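Local coordinates for protein thiosulfate sulfurtransferase YnjE (Escherichia coli, PDB 2WLR) that catalyses the transfer of a sulfur atom from thiosulfate to cyanide, giving thiocyanate and sulfite, as a periplasmic three-repeat rhodanese, at residues A[151-156]-A[206-211]; A[212-217]-A[368-373]; A[219-224]-A[271-276]; A[229-234]-A[374-379]. All blocks are in the same frame, centred on the assembly; numbering follows the deposited sequence.

How the contacts relate
Helix 213-226 forms one side of contacts 2 and 3 and packs against contacts 1 and 4. Contact 1 pairs two strands of the second rhodanese sheet, and the helix that follows strand 205-209 lies on one face of it, with Ala216 and Ala220 packed on that sheet. The start of this helix crosses helix 369-380 of the third repeat in contact 2, whose centre is about 10 Å from those of contacts 1 and 4. Its later turns meet the edge strand of the third sheet in contact 3, while contact 4 joins strand 231-234 to helix 369-380. Contact 2 holds Arg370, probably substrate-binding, and the side chain of Trp369 is about 4 Å, at nearest atoms, from a bound HEPES molecule.

Contact 1: residues A[151-156]-A[206-211]; sequences IEAAWG and VILYGR
In the parallel beta sheet of the second rhodanese domain, Ile151 pairs with Leu208 and Glu152 with Tyr209 on neighbouring inner strands. Ile151 N donates to Ile207 O at 2.9 Å, and its carbonyl O receives Tyr209 N; two residues on, Ala153 N donates to Tyr209 O. Ile151 thus bonds to the two residues that flank its partner Leu208, as in parallel sheets. On the face of Ile151 and Leu208, which helix 213-226 covers, Leu208 CD2 rests 3.8 Å from Ile151 CB and also touches Ala153 CB. On the other face Glu152 and Tyr209 meet. Glu152 CB sits over the face of the Tyr209 ring, 3.9 Å from its centroid. A chi1 of -178° sets Glu152 CG anti to the backbone N; beyond it the chain is extended, and OE1 lies 2.7 Å from Tyr209 OH, a weak bond. The stronger partner of Tyr209 OH is the backbone N of Ile166. Arg211 turns the edge of its guanidinium to the carboxylate, NH1 forming a salt bridge of 2.9 Å to the syn side of OE2. These partners probably favour an ionised Glu152. A water donates to Glu152 OE2 (2.6 Å) and Ala153 O and accepts from Arg211 N (2.8 Å).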
# COMPACT_ATOMS: atom_id res chain seq x y z
N ILE A 151 10.86 -7.90 9.88
CA ILE A 151 10.70 -9.24 9.35
C ILE A 151 10.47 -9.21 7.87
O ILE A 151 9.55 -8.52 7.39
CB ILE A 151 9.50 -9.95 10.01
CG1 ILE A 151 9.58 -9.86 11.55
CG2 ILE A 151 9.46 -11.41 9.61
CD1 ILE A 151 8.58 -10.71 12.28
N GLU A 152 11.27 -9.99 7.14
CA GLU A 152 11.09 -10.24 5.71
C GLU A 152 10.13 -11.39 5.54
O GLU A 152 10.26 -12.43 6.19
CB GLU A 152 12.40 -10.62 5.00
CG GLU A 152 12.20 -10.81 3.52
CD GLU A 152 13.47 -10.84 2.67
OE1 GLU A 152 14.56 -10.35 3.08
OE2 GLU A 152 13.34 -11.32 1.50
N ALA A 153 9.13 -11.22 4.68
CA ALA A 153 8.15 -12.26 4.37
C ALA A 153 8.28 -12.67 2.91
O ALA A 153 8.40 -11.82 2.02
CB ALA A 153 6.69 -11.74 4.67
N ALA A 154 8.26 -13.97 2.67
CA ALA A 154 8.24 -14.52 1.32
C ALA A 154 7.72 -15.95 1.37
O ALA A 154 7.62 -16.55 2.44
CB ALA A 154 9.62 -14.46 0.67
N TRP A 155 7.39 -16.48 0.20
CA TRP A 155 6.96 -17.86 0.08
C TRP A 155 8.16 -18.81 0.21
O TRP A 155 9.18 -18.61 -0.44
CB TRP A 155 6.22 -18.11 -1.24
CG TRP A 155 5.96 -19.57 -1.42
CD1 TRP A 155 4.95 -20.28 -0.89
CD2 TRP A 155 6.79 -20.52 -2.14
NE1 TRP A 155 5.07 -21.61 -1.22
CE2 TRP A 155 6.20 -21.78 -1.98
CE3 TRP A 155 7.98 -20.42 -2.87
CZ2 TRP A 155 6.74 -22.95 -2.55
CZ3 TRP A 155 8.52 -21.57 -3.44
CH2 TRP A 155 7.90 -22.82 -3.27
N GLY A 156 8.01 -19.79 1.08
CA GLY A 156 8.98 -20.88 1.19
C GLY A 156 10.16 -20.56 2.08
O GLY A 156 10.18 -19.54 2.78
N VAL A 206 5.64 -4.64 14.75
CA VAL A 206 6.20 -5.50 13.69
C VAL A 206 6.25 -4.71 12.39
O VAL A 206 5.21 -4.21 11.92
CB VAL A 206 5.41 -6.77 13.52
CG1 VAL A 206 6.00 -7.60 12.41
CG2 VAL A 206 5.33 -7.60 14.84
N ILE A 207 7.44 -4.60 11.82
CA ILE A 207 7.64 -3.98 10.52
C ILE A 207 7.96 -5.10 9.53
O ILE A 207 9.01 -5.72 9.61
CB ILE A 207 8.73 -2.88 10.56
CG1 ILE A 207 8.40 -1.85 11.66
CG2 ILE A 207 8.87 -2.20 9.22
CD1 ILE A 207 9.55 -1.57 12.52
N LEU A 208 7.08 -5.32 8.58
CA LEU A 208 7.23 -6.35 7.57
C LEU A 208 7.65 -5.76 6.24
O LEU A 208 7.22 -4.65 5.85
CB LEU A 208 5.91 -7.12 7.40
CG LEU A 208 5.61 -8.10 8.54
CD1 LEU A 208 4.13 -8.18 8.86
CD2 LEU A 208 6.22 -9.49 8.19
N TYR A 209 8.46 -6.51 5.52
CA TYR A 209 8.78 -6.17 4.14
C TYR A 209 8.89 -7.41 3.33
O TYR A 209 9.09 -8.49 3.86
CB TYR A 209 10.05 -5.32 4.00
CG TYR A 209 11.36 -6.10 4.19
CD1 TYR A 209 11.87 -6.36 5.45
CD2 TYR A 209 12.07 -6.56 3.09
CE1 TYR A 209 13.07 -7.08 5.59
CE2 TYR A 209 13.24 -7.26 3.25
CZ TYR A 209 13.72 -7.51 4.48
OH TYR A 209 14.90 -8.23 4.64
N GLY A 210 8.77 -7.25 2.04
CA GLY A 210 8.94 -8.38 1.13
C GLY A 210 9.66 -7.93 -0.12
O GLY A 210 9.73 -6.77 -0.41
N ARG A 211 10.18 -8.89 -0.87
CA ARG A 211 10.60 -8.59 -2.22
C ARG A 211 9.35 -8.19 -3.01
O ARG A 211 9.42 -7.35 -3.89
CB ARG A 211 11.30 -9.78 -2.89
CG ARG A 211 12.85 -9.63 -2.99
CD ARG A 211 13.60 -9.92 -1.70
NE ARG A 211 15.04 -9.75 -1.91
CZ ARG A 211 16.00 -9.87 -0.99
NH1 ARG A 211 15.72 -10.18 0.27
NH2 ARG A 211 17.24 -9.65 -1.37
O HOH W 1 10.92 -11.29 0.46

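Contact 2: residues A[212-217]-A[368-373]; sequences DVYAAA and GWRASE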
# COMPACT_ATOMS: atom_id res chain seq x y z
N ASP A 212 8.20 -8.77 -2.66
CA ASP A 212 6.90 -8.30 -3.15
C ASP A 212 6.11 -7.82 -1.94
O ASP A 212 6.02 -8.53 -0.93
CB ASP A 212 6.13 -9.43 -3.83
CG ASP A 212 6.89 -10.04 -5.00
OD1 ASP A 212 7.44 -9.30 -5.86
OD2 ASP A 212 6.90 -11.29 -5.06
N VAL A 213 5.49 -6.65 -2.05
CA VAL A 213 4.79 -6.06 -0.93
C VAL A 213 3.66 -6.98 -0.47
O VAL A 213 3.43 -7.09 0.72
CB VAL A 213 4.25 -4.67 -1.31
CG1 VAL A 213 3.31 -4.15 -0.24
CG2 VAL A 213 5.43 -3.69 -1.52
N TYR A 214 2.95 -7.62 -1.40
CA TYR A 214 1.81 -8.43 -1.02
C TYR A 214 2.09 -9.61 -0.13
O TYR A 214 1.21 -10.00 0.63
CB TYR A 214 0.88 -8.74 -2.20
CG TYR A 214 1.31 -9.75 -3.25
CD1 TYR A 214 2.64 -10.13 -3.45
CD2 TYR A 214 0.33 -10.34 -4.06
CE1 TYR A 214 2.97 -11.06 -4.43
CE2 TYR A 214 0.66 -11.27 -5.02
CZ TYR A 214 1.96 -11.64 -5.19
OH TYR A 214 2.26 -12.57 -6.17
N ALA A 215 3.32 -10.13 -0.16
CA ALA A 215 3.68 -11.18 0.78
C ALA A 215 3.72 -10.65 2.20
O ALA A 215 3.20 -11.30 3.14
CB ALA A 215 5.02 -11.83 0.39
N ALA A 216 4.38 -9.51 2.38
CA ALA A 216 4.43 -8.84 3.66
C ALA A 216 3.03 -8.44 4.15
O ALA A 216 2.71 -8.58 5.34
CB ALA A 216 5.34 -7.64 3.59
N ALA A 217 2.19 -7.97 3.23
CA ALA A 217 0.88 -7.53 3.58
C ALA A 217 -0.01 -8.66 4.07
O ALA A 217 -0.84 -8.49 4.96
CB ALA A 217 0.19 -6.82 2.40
N GLY A 368 -6.00 -14.38 -1.25
CA GLY A 368 -5.95 -13.37 -0.16
C GLY A 368 -4.75 -12.43 -0.19
O GLY A 368 -4.78 -11.41 0.52
N TRP A 369 -3.69 -12.71 -0.96
CA TRP A 369 -2.46 -11.88 -0.91
C TRP A 369 -2.66 -10.45 -1.44
O TRP A 369 -2.34 -9.47 -0.76
CB TRP A 369 -1.30 -12.49 -1.67
CG TRP A 369 -0.62 -13.65 -1.04
CD1 TRP A 369 -1.16 -14.64 -0.25
CD2 TRP A 369 0.76 -13.96 -1.19
NE1 TRP A 369 -0.19 -15.53 0.08
CE2 TRP A 369 1.00 -15.14 -0.48
CE3 TRP A 369 1.82 -13.36 -1.88
CZ2 TRP A 369 2.26 -15.72 -0.42
CZ3 TRP A 369 3.08 -13.94 -1.81
CH2 TRP A 369 3.28 -15.10 -1.09
N ARG A 370 -3.20 -10.30 -2.65
CA ARG A 370 -3.38 -8.95 -3.21
C ARG A 370 -4.40 -8.16 -2.37
O ARG A 370 -4.21 -6.97 -2.14
CB ARG A 370 -3.84 -9.05 -4.67
CG ARG A 370 -2.80 -9.61 -5.60
CD ARG A 370 -3.38 -9.84 -6.99
NE ARG A 370 -4.20 -11.04 -7.01
CZ ARG A 370 -4.84 -11.48 -8.08
NH1 ARG A 370 -4.83 -10.77 -9.21
NH2 ARG A 370 -5.53 -12.62 -8.02
N ALA A 371 -5.46 -8.81 -1.91
CA ALA A 371 -6.44 -8.21 -1.02
C ALA A 371 -5.81 -7.69 0.26
O ALA A 371 -6.27 -6.68 0.81
CB ALA A 371 -7.53 -9.23 -0.69
N SER A 372 -4.76 -8.36 0.73
CA SER A 372 -4.11 -7.90 1.94
C SER A 372 -3.33 -6.63 1.72
O SER A 372 -3.29 -5.78 2.61
CB SER A 372 -3.18 -8.97 2.47
OG SER A 372 -3.91 -10.17 2.74
N GLU A 373 -2.68 -6.52 0.58
CA GLU A 373 -2.00 -5.27 0.24
C GLU A 373 -3.00 -4.12 0.19
O GLU A 373 -2.73 -3.03 0.76
CB GLU A 373 -1.23 -5.45 -1.09
CG GLU A 373 -0.49 -4.20 -1.51
CD GLU A 373 0.46 -4.41 -2.67
OE1 GLU A 373 0.58 -5.55 -3.20
OE2 GLU A 373 1.10 -3.41 -3.07
O HOH W 2 2.81 -6.54 -4.22
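Val213 opens the helix-helix interface between the second and third rhodanese repeats, its CG1 lying 3.7 Å from OE2 of Glu373, whose extended chain crosses it at about a right angle. That OE2 has its main partner elsewhere, in His334 NE2. OE1 faces the start of helix 213-226, where a water accepts from Tyr214 N at 3.0 Å and donates to Glu373 OE1 at 2.6 Å, linking a backbone N-H of one helix to a carboxylate of the other. Tyr214 follows with an aromatic contact, an edge-to-face pair with Trp369 in which the planes stand at 83°. Tyr214 CG lies between the backbone N and the carbonyl carbon (chi1 73°), 3.9 Å from Trp369 CE3. That CE3 points at the middle of the tyrosine face, while Arg370 CG approaches the ring edge, 3.6 Å from Tyr214 CD2. The far end of Arg370 belongs to the active site: its NE bonds to the sulfinate of the oxidised cysteine at position 365, and NH2 to Tyr306. Ala215 lies over the indole, its CA above the six-membered ring and its CB 3.6 Å from Trp369 CZ3. Ala217 CB rests 3.4 Å from Glu373 N. The short helical segments cross at 83°, and the pair is layered between two parallel sheets: helix 213-226 lies against strands 205-209 and 231-234, helix 369-380 against strand 386-389.

Contact 3: residues A[219-224]-A[271-276]; sequences VAQIML and QLMLDM
Leu224 and Gln221, on helix 213-226 of the second rhodanese domain, meet Leu272, in a short 3-10 turn, and Met273, at the start of the outermost strand of the parallel sheet in the third repeat. The contact therefore joins a helix of one alpha/beta unit to the sheet edge of the next, where Leu272 and Leu274 are hydrogen-bonded by their backbones to Val388. Its apolar part has two points. Leu272 directs its CD1 branch at the helix, coming 3.7 Å from Leu224 CB and nearly as close to the Leu224 carbonyl carbon. Further toward the start of the helix, the terminal methyl of Met273, a selenomethionine in this structure, reaches Ile222 CG1 at 4.0 Å. Met273 gets there by bending twice, at chi2 and chi3, which brings the end of its chain nearer the helix than its CB direction alone suggests. The polar part rests on the carboxamide of Gln221. CG of this residue is anti to the backbone N (chi1 -176°) and the chain bends at the next bond, chi2 -84°, carrying CD out of the extended line. The amide lies between helix and strand, and the Gln221 side chain also touches Val388 and Phe375. Gln221 NE2 comes 2.8 Å from Leu272 O and 3.6 Å from Met273 SE, while Gln221 OE1 faces the selenomethionine methyl, 3.2 Å from Met273 CE.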
# COMPACT_ATOMS: atom_id res chain seq x y z
N VAL A 219 0.97 -11.43 5.62
CA VAL A 219 1.38 -11.73 6.99
C VAL A 219 0.88 -10.61 7.91
O VAL A 219 0.36 -10.87 8.98
CB VAL A 219 2.89 -11.89 7.10
CG1 VAL A 219 3.33 -12.12 8.54
CG2 VAL A 219 3.36 -13.05 6.23
N ALA A 220 1.01 -9.36 7.48
CA ALA A 220 0.61 -8.26 8.31
C ALA A 220 -0.85 -8.28 8.66
O ALA A 220 -1.21 -8.03 9.82
CB ALA A 220 0.96 -6.91 7.61
N GLN A 221 -1.72 -8.48 7.68
CA GLN A 221 -3.14 -8.43 7.94
C GLN A 221 -3.54 -9.55 8.90
O GLN A 221 -4.39 -9.36 9.79
CB GLN A 221 -3.93 -8.50 6.63
CG GLN A 221 -5.47 -8.36 6.75
CD GLN A 221 -6.18 -9.67 7.08
OE1 GLN A 221 -5.60 -10.72 7.00
NE2 GLN A 221 -7.45 -9.57 7.51
N ILE A 222 -2.92 -10.73 8.75
CA ILE A 222 -3.21 -11.86 9.63
C ILE A 222 -2.74 -11.55 11.07
O ILE A 222 -3.44 -11.84 12.04
CB ILE A 222 -2.62 -13.16 9.08
CG1 ILE A 222 -3.47 -13.62 7.89
CG2 ILE A 222 -2.64 -14.28 10.15
CD1 ILE A 222 -2.79 -14.63 6.99
N MSE A 223 -1.61 -10.88 11.19
CA MSE A 223 -1.16 -10.44 12.53
C MSE A 223 -2.10 -9.44 13.16
O MSE A 223 -2.34 -9.49 14.39
CB MSE A 223 0.24 -9.85 12.47
CG MSE A 223 1.29 -10.89 12.22
SE MSE A 223 3.06 -10.13 12.38
CE MSE A 223 4.04 -11.85 12.10
N LEU A 224 -2.66 -8.52 12.37
CA LEU A 224 -3.61 -7.53 12.90
C LEU A 224 -4.88 -8.25 13.39
O LEU A 224 -5.39 -7.96 14.46
CB LEU A 224 -3.97 -6.47 11.86
CG LEU A 224 -2.87 -5.45 11.62
CD1 LEU A 224 -3.18 -4.70 10.32
CD2 LEU A 224 -2.72 -4.45 12.76
N GLN A 271 -13.04 -9.02 13.32
CA GLN A 271 -13.78 -8.32 12.26
C GLN A 271 -12.91 -7.99 11.01
O GLN A 271 -13.42 -7.60 9.97
CB GLN A 271 -14.47 -7.04 12.84
CG GLN A 271 -13.59 -5.84 13.07
CD GLN A 271 -12.57 -5.98 14.18
OE1 GLN A 271 -12.63 -6.91 15.00
NE2 GLN A 271 -11.64 -5.03 14.25
N LEU A 272 -11.59 -8.15 11.12
CA LEU A 272 -10.69 -7.85 10.00
C LEU A 272 -10.68 -8.96 8.96
O LEU A 272 -10.13 -8.76 7.87
CB LEU A 272 -9.27 -7.59 10.48
CG LEU A 272 -9.12 -6.43 11.48
CD1 LEU A 272 -7.69 -6.22 11.88
CD2 LEU A 272 -9.76 -5.16 10.92
N MSE A 273 -11.26 -10.11 9.27
CA MSE A 273 -11.37 -11.21 8.33
C MSE A 273 -12.82 -11.63 8.20
O MSE A 273 -13.54 -11.73 9.20
CB MSE A 273 -10.55 -12.43 8.75
CG MSE A 273 -10.23 -13.36 7.58
SE MSE A 273 -8.86 -12.64 6.36
CE MSE A 273 -7.34 -13.42 7.07
N LEU A 274 -13.26 -11.84 6.98
CA LEU A 274 -14.60 -12.35 6.73
C LEU A 274 -14.55 -13.75 6.19
O LEU A 274 -13.63 -14.14 5.45
CB LEU A 274 -15.37 -11.48 5.74
CG LEU A 274 -15.57 -10.03 6.07
CD1 LEU A 274 -16.61 -9.47 5.09
CD2 LEU A 274 -16.05 -9.77 7.50
N ASP A 275 -15.58 -14.51 6.55
CA ASP A 275 -15.83 -15.80 5.95
C ASP A 275 -16.81 -15.66 4.77
O ASP A 275 -17.27 -14.57 4.46
CB ASP A 275 -16.33 -16.81 7.01
CG ASP A 275 -17.75 -16.55 7.50
OD1 ASP A 275 -18.56 -15.82 6.89
OD2 ASP A 275 -18.06 -17.16 8.56
N MSE A 276 -17.11 -16.78 4.12
CA MSE A 276 -17.90 -16.72 2.89
C MSE A 276 -19.29 -16.13 3.07
O MSE A 276 -19.74 -15.35 2.24
CB MSE A 276 -18.02 -18.09 2.26
CG MSE A 276 -18.76 -18.08 0.94
SE MSE A 276 -18.39 -19.70 -0.07
CE MSE A 276 -19.10 -20.94 1.25

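Contact 4: residues A[229-234]-A[374-379]; sequences KDVRLL and TFMYAR
Val231 and Leu233 lie on a strand whose short axis runs at 109° to that of helix 374-379, with a closest approach of 10.2 Å, so side chains must span the gap. Met376, a selenomethionine here, does so in the middle. Its chain bends at chi2 and chi3, and CE ends 3.9 Å from Leu233 CG and 4.0 Å from Val231 O, while Met376 CB is met by Leu233 CD1 at 3.8 Å. In this alpha/beta arrangement a helix of the third rhodanese repeat reaches past helix 213-226, whose Ala220 touches both Val231 and Met376, to the parallel sheet of the second. Arg379 makes the polar link. Its chain is extended from CG to NE, and NH1 donates to Val231 O at 2.9 Å with an N-H...O angle of 155°. The carbonyl lies near the edge of the guanidinium, somewhat tilted from its plane. A water accepts from Arg379 NH2 (3.0 Å) and donates to Asp230 OD1 (2.7 Å), relaying the arginine to a carboxylate it does not touch. Asp230 is itself gripped side-on by Arg232, NE bonding to OD1 and NH2 to OD2 at the syn lone pairs of the two oxygens, with Thr205 OG1 also bonded to OD2.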
# COMPACT_ATOMS: atom_id res chain seq x y z
N LYS A 229 -0.94 -5.05 17.80
CA LYS A 229 -1.54 -3.73 17.73
C LYS A 229 -0.90 -2.86 16.65
O LYS A 229 -1.62 -2.17 15.91
CB LYS A 229 -1.46 -3.04 19.09
CG LYS A 229 -2.24 -3.73 20.19
CD LYS A 229 -2.19 -3.00 21.54
CE LYS A 229 -3.39 -3.35 22.41
NZ LYS A 229 -4.69 -2.83 21.85
N ASP A 230 0.42 -2.89 16.57
CA ASP A 230 1.19 -1.98 15.73
C ASP A 230 1.95 -2.80 14.69
O ASP A 230 2.99 -3.37 14.97
CB ASP A 230 2.09 -1.12 16.62
CG ASP A 230 2.91 -0.10 15.84
OD1 ASP A 230 2.67 0.07 14.62
OD2 ASP A 230 3.78 0.55 16.48
N VAL A 231 1.37 -2.89 13.49
CA VAL A 231 1.93 -3.60 12.36
C VAL A 231 2.08 -2.58 11.22
O VAL A 231 1.14 -1.85 10.88
CB VAL A 231 1.07 -4.78 11.88
CG1 VAL A 231 1.72 -5.47 10.72
CG2 VAL A 231 0.83 -5.79 13.02
N ARG A 232 3.26 -2.58 10.63
CA ARG A 232 3.66 -1.63 9.59
C ARG A 232 4.31 -2.36 8.44
O ARG A 232 4.76 -3.51 8.58
CB ARG A 232 4.63 -0.61 10.16
CG ARG A 232 4.11 0.01 11.41
CD ARG A 232 4.93 1.18 11.83
NE ARG A 232 4.65 1.58 13.19
CZ ARG A 232 5.10 2.71 13.73
NH1 ARG A 232 5.77 3.59 13.00
NH2 ARG A 232 4.87 2.94 15.01
N LEU A 233 4.34 -1.70 7.29
CA LEU A 233 4.98 -2.23 6.08
C LEU A 233 6.04 -1.27 5.65
O LEU A 233 5.88 -0.07 5.74
CB LEU A 233 4.01 -2.30 4.91
CG LEU A 233 2.86 -3.27 4.99
CD1 LEU A 233 2.00 -3.16 3.70
CD2 LEU A 233 3.35 -4.70 5.21
N LEU A 234 7.11 -1.81 5.09
CA LEU A 234 8.02 -0.99 4.30
C LEU A 234 7.43 -0.72 2.93
O LEU A 234 7.27 -1.61 2.13
CB LEU A 234 9.39 -1.65 4.16
CG LEU A 234 10.44 -0.96 3.28
CD1 LEU A 234 10.74 0.47 3.77
CD2 LEU A 234 11.73 -1.77 3.22
N THR A 374 -4.14 -4.29 -0.48
CA THR A 374 -5.12 -3.22 -0.53
C THR A 374 -5.72 -2.93 0.84
O THR A 374 -5.99 -1.77 1.14
CB THR A 374 -6.26 -3.45 -1.54
OG1 THR A 374 -6.85 -4.73 -1.35
CG2 THR A 374 -5.70 -3.37 -2.96
N PHE A 375 -5.93 -3.98 1.64
CA PHE A 375 -6.36 -3.76 3.02
C PHE A 375 -5.39 -2.85 3.75
O PHE A 375 -5.79 -1.90 4.44
CB PHE A 375 -6.45 -5.08 3.78
CG PHE A 375 -6.69 -4.92 5.24
CD1 PHE A 375 -5.62 -4.80 6.09
CD2 PHE A 375 -7.96 -4.93 5.77
CE1 PHE A 375 -5.81 -4.67 7.46
CE2 PHE A 375 -8.14 -4.79 7.14
CZ PHE A 375 -7.05 -4.67 7.98
N MSE A 376 -4.09 -3.15 3.66
CA MSE A 376 -3.10 -2.31 4.36
C MSE A 376 -3.10 -0.88 3.87
O MSE A 376 -2.97 0.04 4.67
CB MSE A 376 -1.71 -2.94 4.32
CG MSE A 376 -1.58 -4.28 5.00
SE MSE A 376 -1.90 -4.22 6.92
CE MSE A 376 -0.19 -3.38 7.45
N TYR A 377 -3.22 -0.67 2.57
CA TYR A 377 -3.33 0.70 2.04
C TYR A 377 -4.60 1.41 2.55
O TYR A 377 -4.53 2.51 3.04
CB TYR A 377 -3.28 0.70 0.53
CG TYR A 377 -1.98 0.19 -0.09
CD1 TYR A 377 -0.78 0.18 0.66
CD2 TYR A 377 -1.96 -0.32 -1.37
CE1 TYR A 377 0.40 -0.28 0.11
CE2 TYR A 377 -0.77 -0.76 -1.92
CZ TYR A 377 0.39 -0.74 -1.16
OH TYR A 377 1.57 -1.21 -1.73
N ALA A 378 -5.76 0.75 2.48
CA ALA A 378 -7.00 1.35 2.96
C ALA A 378 -6.94 1.67 4.45
O ALA A 378 -7.42 2.68 4.88
CB ALA A 378 -8.18 0.40 2.69
N ARG A 379 -6.30 0.80 5.23
CA ARG A 379 -6.08 1.04 6.65
C ARG A 379 -5.24 2.32 6.86
O ARG A 379 -5.62 3.20 7.65
CB ARG A 379 -5.38 -0.17 7.26
CG ARG A 379 -5.03 -0.02 8.72
CD ARG A 379 -4.31 -1.26 9.22
NE ARG A 379 -3.72 -1.14 10.57
CZ ARG A 379 -2.43 -1.12 10.85
NH1 ARG A 379 -1.49 -1.10 9.91
NH2 ARG A 379 -2.05 -1.05 12.13
O HOH W 3 0.32 0.37 13.26